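Local structure of FACT-Spt16 (Cicer arietinum, 5CE6) at residues V398-V403 with I435-T440. The protein probably binds histones H3-H4 through the N-terminal domain of Spt16, the larger subunit of the histone chaperone FACT, during transcription. Sequence-based numbering, arbitrary orientation.
Sequences VKEGMV and INKDKT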
loop_
_atom_site.group_PDB
_atom_site.type_symbol
_atom_site.label_atom_id
_atom_site.label_comp_id
_atom_site.label_asym_id
_atom_site.label_seq_id
_atom_site.Cartn_x
_atom_site.Cartn_y
_atom_site.Cartn_z
ATOM N N VAL A 398 -14.031 -0.030 11.212
ATOM C CA VAL A 398 -14.191 0.197 9.779
ATOM C C VAL A 398 -15.059 1.430 9.571
ATOM O O VAL A 398 -16.084 1.593 10.239
ATOM C CB VAL A 398 -14.850 -1.021 9.100
ATOM C CG1 VAL A 398 -15.130 -0.741 7.630
ATOM C CG2 VAL A 398 -13.962 -2.251 9.239
ATOM N N LYS A 399 -14.626 2.303 8.665
ATOM C CA LYS A 399 -15.381 3.499 8.310
ATOM C C LYS A 399 -15.611 3.552 6.801
ATOM O O LYS A 399 -14.784 3.083 6.012
ATOM C CB LYS A 399 -14.622 4.762 8.745
ATOM C CG LYS A 399 -14.407 4.900 10.246
ATOM C CD LYS A 399 -15.722 4.894 11.008
ATOM C CE LYS A 399 -15.503 5.026 12.519
ATOM N NZ LYS A 399 -16.785 5.005 13.298
ATOM N N GLU A 400 -16.738 4.134 6.408
ATOM C CA GLU A 400 -17.009 4.450 5.012
ATOM C C GLU A 400 -15.822 5.175 4.376
ATOM O O GLU A 400 -15.234 6.087 4.976
ATOM C CB GLU A 400 -18.257 5.337 4.939
ATOM C CG GLU A 400 -18.574 5.906 3.575
ATOM C CD GLU A 400 -19.824 6.771 3.597
ATOM O OE1 GLU A 400 -20.534 6.781 4.628
ATOM O OE2 GLU A 400 -20.091 7.441 2.580
ATOM N N GLY A 401 -15.445 4.750 3.173
ATOM C CA GLY A 401 -14.349 5.384 2.466
ATOM C C GLY A 401 -13.006 4.705 2.645
ATOM O O GLY A 401 -12.054 5.020 1.936
ATOM N N MET A 402 -12.918 3.762 3.581
ATOM C CA MET A 402 -11.685 2.990 3.723
ATOM C C MET A 402 -11.569 2.035 2.548
ATOM O O MET A 402 -12.579 1.625 1.962
ATOM C CB MET A 402 -11.675 2.196 5.026
ATOM C CG MET A 402 -11.468 3.039 6.268
ATOM S SD MET A 402 -11.462 1.994 7.734
ATOM C CE MET A 402 -10.986 3.202 8.970
ATOM N N VAL A 403 -10.334 1.678 2.216
ATOM C CA VAL A 403 -10.066 0.798 1.095
ATOM C C VAL A 403 -9.089 -0.249 1.589
ATOM O O VAL A 403 -8.092 0.086 2.234
ATOM C CB VAL A 403 -9.443 1.566 -0.076
ATOM C CG1 VAL A 403 -9.177 0.618 -1.231
ATOM C CG2 VAL A 403 -10.372 2.679 -0.514
ATOM N N ILE A 435 -14.979 0.315 0.918
ATOM C CA ILE A 435 -16.061 0.314 1.898
ATOM C C ILE A 435 -16.964 1.494 1.628
ATOM O O ILE A 435 -16.590 2.633 1.870
ATOM C CB ILE A 435 -15.566 0.441 3.354
ATOM C CG1 ILE A 435 -14.490 -0.612 3.658
ATOM C CG2 ILE A 435 -16.761 0.342 4.326
ATOM C CD1 ILE A 435 -14.894 -2.057 3.345
ATOM N N ASN A 436 -18.154 1.224 1.115
ATOM C CA ASN A 436 -19.141 2.290 1.001
ATOM C C ASN A 436 -20.132 2.169 2.148
ATOM O O ASN A 436 -20.139 1.169 2.868
ATOM C CB ASN A 436 -19.842 2.248 -0.358
ATOM C CG ASN A 436 -18.872 2.407 -1.520
ATOM O OD1 ASN A 436 -18.125 3.376 -1.588
ATOM N ND2 ASN A 436 -18.869 1.437 -2.429
ATOM N N LYS A 437 -20.974 3.184 2.316
ATOM C CA LYS A 437 -21.921 3.206 3.424
ATOM C C LYS A 437 -22.877 2.019 3.379
ATOM O O LYS A 437 -23.172 1.400 4.406
ATOM C CB LYS A 437 -22.710 4.517 3.407
ATOM C CG LYS A 437 -23.773 4.616 4.477
ATOM C CD LYS A 437 -23.963 6.064 4.905
ATOM C CE LYS A 437 -25.417 6.463 4.827
ATOM N NZ LYS A 437 -26.272 5.420 5.453
ATOM N N ASP A 438 -23.330 1.684 2.176
ATOM C CA ASP A 438 -24.399 0.717 1.993
ATOM C C ASP A 438 -23.952 -0.635 1.438
ATOM O O ASP A 438 -24.712 -1.604 1.466
ATOM C CB ASP A 438 -25.456 1.316 1.067
ATOM C CG ASP A 438 -24.857 1.850 -0.221
ATOM O OD1 ASP A 438 -23.684 2.292 -0.203
ATOM O OD2 ASP A 438 -25.561 1.821 -1.252
ATOM N N LYS A 439 -22.730 -0.703 0.919
ATOM C CA LYS A 439 -22.220 -1.952 0.365
ATOM C C LYS A 439 -20.705 -1.937 0.280
ATOM O O LYS A 439 -20.077 -0.881 0.259
ATOM C CB LYS A 439 -22.812 -2.226 -1.021
ATOM C CG LYS A 439 -22.236 -1.351 -2.126
ATOM C CD LYS A 439 -22.945 -1.591 -3.453
ATOM C CE LYS A 439 -22.718 -0.440 -4.427
ATOM N NZ LYS A 439 -21.326 -0.354 -4.944
ATOM N N THR A 440 -20.133 -3.128 0.233
ATOM C CA THR A 440 -18.698 -3.273 0.105
ATOM C C THR A 440 -18.400 -3.752 -1.306
ATOM O O THR A 440 -18.881 -4.805 -1.717
ATOM C CB THR A 440 -18.183 -4.249 1.157
ATOM O OG1 THR A 440 -18.319 -3.643 2.452
ATOM C CG2 THR A 440 -16.712 -4.611 0.905
#
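Ile435 sits against the turn 399-402 and is gripped through both of its backbone polar atoms. Gly401 N donates a hydrogen bond to Ile435 O at 2.7 Å, nearly straight (173°), and Ile435 N donates one to Met402 O at 2.9 Å. The turn is type II, closed by Met402 N to Lys399 O, and is coupled to a G1 beta bulge: Gly401 and Met402 both face Ile435, and the first position calls for glycine because at its positive phi of 95° a CB would jam against the preceding carbonyl oxygen. The extended Met402 side chain runs back along the turn, away from Ile435, and its SD takes a weak hydrogen bond from Lys399 N.

The isoleucine side chain points at the turn. With CG2 anti to its backbone N, that methyl reaches Val398 CG1 at 3.8 Å, the two side chains crossing at about a right angle. CG1 of Ile435 stands 4.2 Å from Met402 CB; Pro345 and Leu343 close in from a neighbouring loop, touching Ile435 and Val398 respectively. An alanine at Ile435 would probably open a gap beside Val398 CG1 and Met402 CB, since CG1 and CG2 are what meet them.

Further out, Glu400 extends over Lys437. Its CG is anti to the backbone N (chi1 172°), and OE1 lies 3.4 Å from Lys437 CB, against the aliphatic part of the lysine. The lysine bends beyond CG, leaving NZ 6.0 Å from Glu400 OE1, so any attraction between the charges is probably modest.

The bulge thus joins the entry to strand 403-414 with the end of its antiparallel neighbour 424-435 in the pita-bread-like M24 domain: two backbone bonds set the pairing, and a small apolar cluster fills in behind, while the charged side chains stay at the exposed margin.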